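Local coordinates for aminopeptidase N (Francisella tularensis subsp. tularensis, PDB 5DLL), which probably removes N-terminal amino acids, preferably alanine, from intracellular peptides as a zinc-dependent aminopeptidase of the M1 family, at residues L334-F337 with R338-F342; D355-R358 with I359-A363; I614-E617 with S618-A621. All coordinates share one frame; numbering follows the deposited sequence. Where two conformers were deposited one is given.

Interaction 1 (L334-F337 with R338-F342); sequences LTVF and RDQEF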
ATOM      1  N   LEU A 334      -8.367   0.109  -8.623  1.00 31.30           N
ATOM      2  CA  LEU A 334      -7.930   0.337  -9.993  1.00 32.25           C
ATOM      3  C   LEU A 334      -6.589   1.066 -10.019  1.00 33.03           C
ATOM      4  O   LEU A 334      -5.700   0.688 -10.770  1.00 43.69           O
ATOM      5  CB  LEU A 334      -8.990   1.134 -10.765  1.00 31.59           C
ATOM      6  CG  LEU A 334      -8.714   1.466 -12.233  1.00 32.37           C
ATOM      7  CD1 LEU A 334      -8.387   0.214 -13.035  1.00 35.29           C
ATOM      8  CD2 LEU A 334      -9.898   2.197 -12.847  1.00 31.48           C
ATOM      9  N   THR A 335      -6.446   2.094  -9.187  1.00 32.84           N
ATOM     10  CA  THR A 335      -5.212   2.878  -9.106  1.00 30.96           C
ATOM     11  C   THR A 335      -4.076   2.106  -8.426  1.00 30.22           C
ATOM     12  O   THR A 335      -2.903   2.373  -8.686  1.00 30.19           O
ATOM     13  CB  THR A 335      -5.442   4.200  -8.336  1.00 33.10           C
ATOM     14  OG1 THR A 335      -6.644   4.833  -8.791  1.00 30.48           O
ATOM     15  CG2 THR A 335      -4.272   5.149  -8.532  1.00 34.15           C
ATOM     16  N   VAL A 336      -4.426   1.173  -7.541  1.00 30.32           N
ATOM     17  CA  VAL A 336      -3.451   0.290  -6.893  1.00 29.49           C
ATOM     18  C   VAL A 336      -2.942  -0.721  -7.914  1.00 31.90           C
ATOM     19  O   VAL A 336      -1.734  -0.961  -8.020  1.00 31.98           O
ATOM     20  CB  VAL A 336      -4.057  -0.451  -5.674  1.00 31.14           C
ATOM     21  CG1 VAL A 336      -3.171  -1.608  -5.230  1.00 33.94           C
ATOM     22  CG2 VAL A 336      -4.269   0.508  -4.505  1.00 30.59           C
ATOM     23  N   PHE A 337      -3.868  -1.315  -8.661  1.00 32.85           N
ATOM     24  CA  PHE A 337      -3.508  -2.222  -9.743  1.00 34.69           C
ATOM     25  C   PHE A 337      -2.544  -1.535 -10.702  1.00 34.17           C
ATOM     26  O   PHE A 337      -1.550  -2.118 -11.128  1.00 35.28           O
ATOM     27  CB  PHE A 337      -4.758  -2.688 -10.493  1.00 37.80           C
ATOM     28  CG  PHE A 337      -4.457  -3.410 -11.773  1.00 38.01           C
ATOM     29  CD1 PHE A 337      -4.087  -4.742 -11.757  1.00 39.13           C
ATOM     30  CD2 PHE A 337      -4.540  -2.753 -12.993  1.00 39.55           C
ATOM     31  CE1 PHE A 337      -3.803  -5.409 -12.933  1.00 43.21           C
ATOM     32  CE2 PHE A 337      -4.265  -3.415 -14.177  1.00 38.99           C
ATOM     33  CZ  PHE A 337      -3.894  -4.745 -14.147  1.00 41.74           C
ATOM     34  N   ARG A 338      -2.834  -0.282 -11.023  1.00 32.77           N
ATOM     35  CA  ARG A 338      -1.980   0.483 -11.914  1.00 34.15           C
ATOM     36  C   ARG A 338      -0.598   0.749 -11.316  1.00 33.29           C
ATOM     37  O   ARG A 338       0.404   0.563 -11.997  1.00 39.71           O
ATOM     38  CB  ARG A 338      -2.656   1.791 -12.298  1.00 33.66           C
ATOM     39  CG  ARG A 338      -3.921   1.588 -13.114  1.00 34.11           C
ATOM     40  CD  ARG A 338      -4.618   2.912 -13.335  1.00 34.74           C
ATOM     41  NE  ARG A 338      -3.835   3.747 -14.241  1.00 40.23           N
ATOM     42  CZ  ARG A 338      -4.004   5.052 -14.411  1.00 42.01           C
ATOM     43  NH1 ARG A 338      -4.926   5.713 -13.730  1.00 59.42           N
ATOM     44  NH2 ARG A 338      -3.239   5.701 -15.265  1.00 42.15           N
ATOM     45  N   ASP A 339      -0.542   1.162 -10.052  1.00 33.81           N
ATOM     46  CA  ASP A 339       0.748   1.428  -9.396  1.00 38.07           C
ATOM     47  C   ASP A 339       1.615   0.167  -9.292  1.00 38.12           C
ATOM     48  O   ASP A 339       2.839   0.248  -9.398  1.00 40.06           O
ATOM     49  CB  ASP A 339       0.574   2.116  -8.017  1.00 44.42           C
ATOM     50  CG  ASP A 339       0.664   1.144  -6.822  1.00 50.37           C
ATOM     51  OD1 ASP A 339      -0.306   1.081  -6.037  1.00 54.29           O
ATOM     52  OD2 ASP A 339       1.707   0.472  -6.640  1.00 54.22           O
ATOM     53  N   GLN A 340       0.994  -0.991  -9.084  1.00 37.75           N
ATOM     54  CA  GLN A 340       1.763  -2.232  -8.972  1.00 37.58           C
ATOM     55  C   GLN A 340       2.191  -2.759 -10.346  1.00 38.05           C
ATOM     56  O   GLN A 340       3.194  -3.461 -10.459  1.00 35.10           O
ATOM     57  CB  GLN A 340       1.028  -3.285  -8.128  1.00 38.93           C
ATOM     58  CG  GLN A 340      -0.311  -3.766  -8.651  1.00 40.64           C
ATOM     59  CD  GLN A 340      -1.102  -4.543  -7.604  1.00 46.44           C
ATOM     60  OE1 GLN A 340      -0.945  -4.323  -6.399  1.00 39.62           O
ATOM     61  NE2 GLN A 340      -1.971  -5.449  -8.060  1.00 46.66           N
ATOM     62  N   GLU A 341       1.447  -2.390 -11.388  1.00 41.27           N
ATOM     63  CA  GLU A 341       1.858  -2.638 -12.780  1.00 38.41           C
ATOM     64  C   GLU A 341       2.977  -1.707 -13.233  1.00 35.50           C
ATOM     65  O   GLU A 341       3.844  -2.099 -14.012  1.00 37.27           O
ATOM     66  CB  GLU A 341       0.671  -2.464 -13.729  1.00 39.20           C
ATOM     67  CG  GLU A 341      -0.335  -3.598 -13.677  1.00 40.39           C
ATOM     68  CD  GLU A 341       0.243  -4.904 -14.172  1.00 44.64           C
ATOM     69  OE1 GLU A 341       0.960  -4.901 -15.197  1.00 48.26           O
ATOM     70  OE2 GLU A 341      -0.017  -5.941 -13.533  1.00 50.03           O
ATOM     71  N   PHE A 342       2.921  -0.466 -12.767  1.00 33.96           N
ATOM     72  CA  PHE A 342       3.936   0.543 -13.063  1.00 33.48           C
ATOM     73  C   PHE A 342       5.266   0.112 -12.481  1.00 35.35           C
ATOM     74  O   PHE A 342       6.283   0.077 -13.174  1.00 37.02           O
ATOM     75  CB  PHE A 342       3.484   1.881 -12.471  1.00 34.49           C
ATOM     76  CG  PHE A 342       4.547   2.946 -12.430  1.00 35.31           C
ATOM     77  CD1 PHE A 342       5.195   3.352 -13.585  1.00 35.08           C
ATOM     78  CD2 PHE A 342       4.847   3.596 -11.231  1.00 36.73           C
ATOM     79  CE1 PHE A 342       6.152   4.355 -13.545  1.00 37.35           C
ATOM     80  CE2 PHE A 342       5.799   4.601 -11.184  1.00 35.18           C
ATOM     81  CZ  PHE A 342       6.453   4.982 -12.344  1.00 37.71           C
TER
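L334-F337 and R338-F342 are consecutive turns of the continuous helix 328-346, tied by regular i to i+4 bonds: the amides of R338, D339, Q340 and E341 reach the carbonyls of L334, T335, V336 and F337, with N to O distances of 2.9 to 3.0 Å. This is the buried helix of the M1 catalytic domain that supplies the zinc ligand E332, the glutamate that follows the HExxH motif. V336 runs alongside D339, V336 CG1 coming within 4.0 Å of D339 OD1. That oxygen hydrogen-bonds H309 ND1, so D339 is a second-shell residue that probably helps to orient the zinc-binding H309. One residue from V336, T335 OG1 bonds K331 O and T316 OG1 close to the metal. R338 runs its methylenes past the carbonyl of L334, then bends at chi3 to a salt bridge with D249 and a bond to T316 OG1. E341 is bent at chi2 (-66°), which carries its carboxylate past the CE1-CZ rim of F337 toward R401, R252 and R349, its salt-bridge partners. The carboxylate and ring planes are 31° apart. Over one face of F337, near its CZ rim, E341 CG makes a CH-pi contact, 3.9 Å from the ring centroid and 17° off the normal.

Interaction 2 (D355-R358 with I359-A363); sequences DDVR and IIRSA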
ATOM      1  N   ASP A 355       5.676  -9.830  -3.692  1.00 48.77           N
ATOM      2  CA  ASP A 355       5.387  -8.893  -2.596  1.00 51.67           C
ATOM      3  C   ASP A 355       3.898  -8.590  -2.436  1.00 48.77           C
ATOM      4  O   ASP A 355       3.412  -8.471  -1.312  1.00 60.66           O
ATOM      5  CB  ASP A 355       6.145  -7.572  -2.792  1.00 56.29           C
ATOM      6  CG  ASP A 355       7.656  -7.730  -2.671  1.00 68.42           C
ATOM      7  OD1 ASP A 355       8.123  -8.783  -2.181  1.00 66.61           O
ATOM      8  OD2 ASP A 355       8.379  -6.792  -3.071  1.00 71.70           O
ATOM      9  N   ASP A 356       3.184  -8.461  -3.554  1.00 50.52           N
ATOM     10  CA  ASP A 356       1.742  -8.174  -3.526  1.00 49.33           C
ATOM     11  C   ASP A 356       0.930  -9.389  -3.082  1.00 49.02           C
ATOM     12  O   ASP A 356      -0.083  -9.244  -2.398  1.00 61.89           O
ATOM     13  CB  ASP A 356       1.243  -7.694  -4.897  1.00 51.58           C
ATOM     14  CG  ASP A 356       1.874  -6.370  -5.334  1.00 60.86           C
ATOM     15  OD1 ASP A 356       2.356  -5.602  -4.470  1.00 58.96           O
ATOM     16  OD2 ASP A 356       1.886  -6.097  -6.556  1.00 52.70           O
ATOM     17  N   VAL A 357       1.371 -10.581  -3.476  1.00 46.21           N
ATOM     18  CA  VAL A 357       0.719 -11.822  -3.052  1.00 45.90           C
ATOM     19  C   VAL A 357       0.952 -12.113  -1.563  1.00 45.14           C
ATOM     20  O   VAL A 357       0.033 -12.553  -0.870  1.00 44.76           O
ATOM     21  CB  VAL A 357       1.184 -13.027  -3.894  1.00 47.45           C
ATOM     22  CG1 VAL A 357       0.605 -14.330  -3.347  1.00 46.39           C
ATOM     23  CG2 VAL A 357       0.789 -12.838  -5.353  1.00 49.96           C
ATOM     24  N   ARG A 358       2.172 -11.876  -1.081  0.50 45.03           N
ATOM     25  CA  ARG A 358       2.488 -12.061   0.336  0.50 46.15           C
ATOM     26  C   ARG A 358       1.515 -11.283   1.231  0.50 45.38           C
ATOM     27  O   ARG A 358       1.155 -11.754   2.309  0.50 49.64           O
ATOM     28  CB  ARG A 358       3.935 -11.642   0.642  0.50 46.83           C
ATOM     29  CG  ARG A 358       5.017 -12.566   0.091  0.50 46.71           C
ATOM     30  CD  ARG A 358       4.628 -14.032   0.183  0.50 47.74           C
ATOM     31  NE  ARG A 358       4.123 -14.379   1.506  0.50 49.28           N
ATOM     32  CZ  ARG A 358       3.645 -15.575   1.837  0.50 49.03           C
ATOM     33  NH1 ARG A 358       3.607 -16.550   0.937  0.50 46.98           N
ATOM     34  NH2 ARG A 358       3.205 -15.794   3.068  0.50 47.76           N
ATOM     35  N   ILE A 359       1.093 -10.102   0.776  1.00 45.32           N
ATOM     36  CA  ILE A 359       0.090  -9.290   1.487  1.00 43.43           C
ATOM     37  C   ILE A 359      -1.282  -9.963   1.502  1.00 40.93           C
ATOM     38  O   ILE A 359      -1.953  -9.971   2.534  1.00 43.74           O
ATOM     39  CB  ILE A 359      -0.028  -7.867   0.877  1.00 42.14           C
ATOM     40  CG1 ILE A 359       1.127  -6.990   1.372  1.00 46.26           C
ATOM     41  CG2 ILE A 359      -1.358  -7.212   1.224  1.00 37.80           C
ATOM     42  CD1 ILE A 359       1.218  -5.639   0.691  1.00 51.68           C
ATOM     43  N   ILE A 360      -1.690 -10.520   0.366  1.00 39.86           N
ATOM     44  CA  ILE A 360      -2.982 -11.202   0.272  1.00 40.53           C
ATOM     45  C   ILE A 360      -3.019 -12.465   1.133  1.00 42.03           C
ATOM     46  O   ILE A 360      -4.009 -12.724   1.812  1.00 45.55           O
ATOM     47  CB  ILE A 360      -3.345 -11.560  -1.184  1.00 40.58           C
ATOM     48  CG1 ILE A 360      -3.466 -10.293  -2.036  1.00 40.37           C
ATOM     49  CG2 ILE A 360      -4.645 -12.357  -1.239  1.00 40.86           C
ATOM     50  CD1 ILE A 360      -4.466  -9.278  -1.518  1.00 39.94           C
ATOM     51  N   ARG A 361      -1.945 -13.243   1.112  1.00 46.19           N
ATOM     52  CA  ARG A 361      -1.877 -14.463   1.921  1.00 53.35           C
ATOM     53  C   ARG A 361      -1.690 -14.183   3.406  1.00 54.16           C
ATOM     54  O   ARG A 361      -2.179 -14.938   4.242  1.00 64.82           O
ATOM     55  CB  ARG A 361      -0.753 -15.364   1.426  1.00 56.96           C
ATOM     56  CG  ARG A 361      -1.051 -15.984   0.079  1.00 57.12           C
ATOM     57  CD  ARG A 361       0.145 -16.758  -0.427  1.00 60.04           C
ATOM     58  NE  ARG A 361      -0.178 -17.524  -1.621  1.00 58.03           N
ATOM     59  CZ  ARG A 361       0.719 -18.141  -2.381  1.00 57.35           C
ATOM     60  NH1 ARG A 361       2.013 -18.087  -2.079  1.00 59.93           N
ATOM     61  NH2 ARG A 361       0.320 -18.811  -3.453  1.00 60.84           N
ATOM     62  N   SER A 362      -0.974 -13.108   3.728  1.00 60.52           N
ATOM     63  CA  SER A 362      -0.791 -12.696   5.118  1.00 59.76           C
ATOM     64  C   SER A 362      -2.016 -11.937   5.638  1.00 53.27           C
ATOM     65  O   SER A 362      -2.870 -12.521   6.301  1.00 56.90           O
ATOM     66  CB  SER A 362       0.482 -11.854   5.269  1.00 60.70           C
ATOM     67  OG  SER A 362       0.705 -11.505   6.620  1.00 72.91           O
ATOM     68  N   ALA A 363      -2.122 -10.654   5.296  1.00 53.96           N
ATOM     69  CA  ALA A 363      -3.086  -9.750   5.933  1.00 50.21           C
ATOM     70  C   ALA A 363      -4.520  -9.929   5.446  1.00 46.67           C
ATOM     71  O   ALA A 363      -5.448  -9.973   6.253  1.00 52.12           O
ATOM     72  CB  ALA A 363      -2.652  -8.307   5.731  1.00 47.22           C
TER
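V357 and R361 are one turn apart on helix 349-369, and the arginine runs along the valine. R361 is extended from CG to NE, and its guanidinium presents one flat face to the valine: V357 CG1 lies 3.7 Å above that plane, displaced toward the rim, and the same methyl is 3.8 Å from R361 CD. With V357 chi1 at 174°, CG1 is swung away from the backbone N, on the side along which R361 runs. A second arginine approaches from another direction. R358 was modelled in two conformers, so its contacts are less certain; in the one given, its chain bends at chi2 and chi3 and the two arginine side chains cross with their guanidinium planes 72° apart. R361 CB lies over one face of the R358 group, near its rim. R358 NH1 then sits at the edge of the R361 group, in its plane, 3.7 Å from R361 NH1. The backbone beneath binds R361 N to V357 O at 2.9 Å and S362 N to R358 O at 2.9 Å, while I360 N to D356 O is weak at 3.4 Å. A wider pi-type turn follows at 360-363. The side chains of F540 and W569 also touch R361. The R361 guanidinium is used two ways: its face packs on a methyl and NH1 forms a salt bridge with D570. If R358 adopts this conformer, D570 would probably offset the nearness of the two positive groups; E622 is only a long, weak partner for R358.

Interaction 3 (I614-E617 with S618-A621); sequences IPIE and STIA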
ATOM      1  N   ILE A 614      15.070 -18.779   2.395  1.00 61.24           N
ATOM      2  CA  ILE A 614      14.157 -19.695   3.089  1.00 62.30           C
ATOM      3  C   ILE A 614      13.076 -18.878   3.819  1.00 60.89           C
ATOM      4  O   ILE A 614      13.400 -17.870   4.457  1.00 54.80           O
ATOM      5  CB  ILE A 614      14.930 -20.595   4.094  1.00 62.71           C
ATOM      6  CG1 ILE A 614      15.927 -21.504   3.363  1.00 61.76           C
ATOM      7  CG2 ILE A 614      13.990 -21.458   4.927  1.00 61.69           C
ATOM      8  CD1 ILE A 614      15.300 -22.680   2.641  1.00 59.46           C
ATOM      9  N   PRO A 615      11.792 -19.299   3.721  1.00 49.26           N
ATOM     10  CA  PRO A 615      10.718 -18.536   4.373  1.00 47.83           C
ATOM     11  C   PRO A 615      11.030 -18.221   5.833  1.00 50.64           C
ATOM     12  O   PRO A 615      11.448 -19.110   6.580  1.00 44.77           O
ATOM     13  CB  PRO A 615       9.506 -19.471   4.291  1.00 43.54           C
ATOM     14  CG  PRO A 615       9.784 -20.382   3.151  1.00 46.24           C
ATOM     15  CD  PRO A 615      11.274 -20.470   2.985  1.00 48.80           C
ATOM     16  N   ILE A 616      10.847 -16.963   6.225  1.00 48.43           N
ATOM     17  CA  ILE A 616      11.038 -16.568   7.619  1.00 55.34           C
ATOM     18  C   ILE A 616      10.047 -17.281   8.547  1.00 54.40           C
ATOM     19  O   ILE A 616       9.003 -17.785   8.112  1.00 48.39           O
ATOM     20  CB  ILE A 616      10.975 -15.033   7.822  1.00 53.40           C
ATOM     21  CG1 ILE A 616       9.672 -14.447   7.265  1.00 52.43           C
ATOM     22  CG2 ILE A 616      12.184 -14.369   7.176  1.00 48.12           C
ATOM     23  CD1 ILE A 616       9.370 -13.054   7.776  1.00 57.48           C
ATOM     24  N   GLU A 617      10.388 -17.302   9.830  1.00 49.41           N
ATOM     25  CA  GLU A 617       9.715 -18.153  10.808  1.00 52.00           C
ATOM     26  C   GLU A 617       8.239 -17.790  10.991  1.00 51.10           C
ATOM     27  O   GLU A 617       7.392 -18.676  11.154  1.00 50.94           O
ATOM     28  CB  GLU A 617      10.453 -18.100  12.150  1.00 56.30           C
ATOM     29  CG  GLU A 617      11.920 -18.522  12.075  1.00 65.15           C
ATOM     30  CD  GLU A 617      12.880 -17.349  11.923  1.00 68.17           C
ATOM     31  OE1 GLU A 617      13.335 -17.075  10.790  1.00 53.81           O
ATOM     32  OE2 GLU A 617      13.171 -16.690  12.941  1.00 93.66           O
ATOM     33  N   SER A 618       7.938 -16.494  10.949  1.00 48.81           N
ATOM     34  CA  SER A 618       6.561 -16.009  11.076  1.00 46.58           C
ATOM     35  C   SER A 618       5.668 -16.476   9.922  1.00 44.92           C
ATOM     36  O   SER A 618       4.471 -16.697  10.109  1.00 39.06           O
ATOM     37  CB  SER A 618       6.540 -14.479  11.183  1.00 48.46           C
ATOM     38  OG  SER A 618       7.364 -13.877  10.200  1.00 54.85           O
ATOM     39  N   THR A 619       6.256 -16.627   8.736  1.00 52.52           N
ATOM     40  CA  THR A 619       5.531 -17.131   7.571  1.00 51.87           C
ATOM     41  C   THR A 619       5.223 -18.616   7.730  1.00 54.58           C
ATOM     42  O   THR A 619       4.094 -19.048   7.493  1.00 56.38           O
ATOM     43  CB  THR A 619       6.328 -16.918   6.271  1.00 49.07           C
ATOM     44  OG1 THR A 619       6.661 -15.530   6.136  1.00 49.14           O
ATOM     45  CG2 THR A 619       5.519 -17.372   5.058  1.00 45.45           C
ATOM     46  N   ILE A 620       6.221 -19.390   8.141  1.00 52.15           N
ATOM     47  CA  ILE A 620       6.027 -20.821   8.386  1.00 60.23           C
ATOM     48  C   ILE A 620       4.960 -21.049   9.465  1.00 56.25           C
ATOM     49  O   ILE A 620       4.135 -21.962   9.355  1.00 52.17           O
ATOM     50  CB  ILE A 620       7.348 -21.510   8.794  1.00 70.81           C
ATOM     51  CG1 ILE A 620       8.344 -21.480   7.627  1.00 68.90           C
ATOM     52  CG2 ILE A 620       7.099 -22.951   9.229  1.00 77.05           C
ATOM     53  CD1 ILE A 620       9.781 -21.710   8.040  1.00 72.23           C
ATOM     54  N   ALA A 621       4.976 -20.200  10.491  1.00 50.17           N
ATOM     55  CA  ALA A 621       3.997 -20.260  11.582  1.00 52.30           C
ATOM     56  C   ALA A 621       2.540 -20.104  11.121  1.00 49.20           C
ATOM     57  O   ALA A 621       1.627 -20.609  11.773  1.00 49.42           O
ATOM     58  CB  ALA A 621       4.327 -19.208  12.627  1.00 52.82           C
TER
HETATM   59  O   HOH W   1       8.674 -15.222   4.203  1.00 28.26           O
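P615 and I616 meet T619 and I620 where the loop from helix 605-612 turns into helix 617-621, with I616 at the N-cap position. The backbone bonds are those of a helix start. I616 O takes the amide of I620 at 3.2 Å, a straight bond (164° at the hydrogen) lying in the carbonyl plane, and the same oxygen receives a weaker one from T619 N at 3.0 Å. E617 O then accepts A621 N at 2.9 Å, which continues the first turn. The carbonyl of I616 thus serves two amides, whereas its side chain, having no polar atom, cannot cap the amides of the first turn.

The apolar contact is between the P615 ring and I620, with P615 CB 4.1 Å from I620 CG1. Carbon also packs on oxygen in van der Waals contact. The end of I620, CD1, rests against the carbonyl oxygen of P615, and I616 crosses T619 at about a right angle. With I616 chi1 at 55°, CG1 falls between the backbone N and the carbonyl carbon, and this puts it alongside the hydroxyls: I616 CG1 is 3.4 Å from T619 OG1, and I616 CD1 lies against S618 OG.

A water adds a further, weak bridge from loop to helix. It is 2.8 Å from T619 OG1 and also accepts a weak bond from I616 N.

R636 of helix 629-646 bonds the carbonyls of I614 and P615, and the same helix meets I614, E617 and A621 through side-chain contacts. Helix 565-581 touches I614, P615 and I620, so the short helix 617-621 and the loop before it pack against both longer helices of the C-terminal helical domain.

In the fold
Interactions 1, 2 and 3 come in series along the chain. The first two share the M1 catalytic domain: helix 328-346 is followed directly by helix 349-369, the centres of the two contacts are 15 Å apart, and Q340 CB touches D356 OD2. Interaction 3 belongs to the C-terminal helical domain, yet its centre is only 13 Å from that of interaction 2, whose R358 meets T619 in the conformer given. Interactions 1 and 3 are 28 Å apart between centres, about 18 Å at the nearest atoms. The row thus leads outward from the zinc site to interaction 2, already at the domain interface through helix 565-581, and to interaction 3 on its helical-domain side.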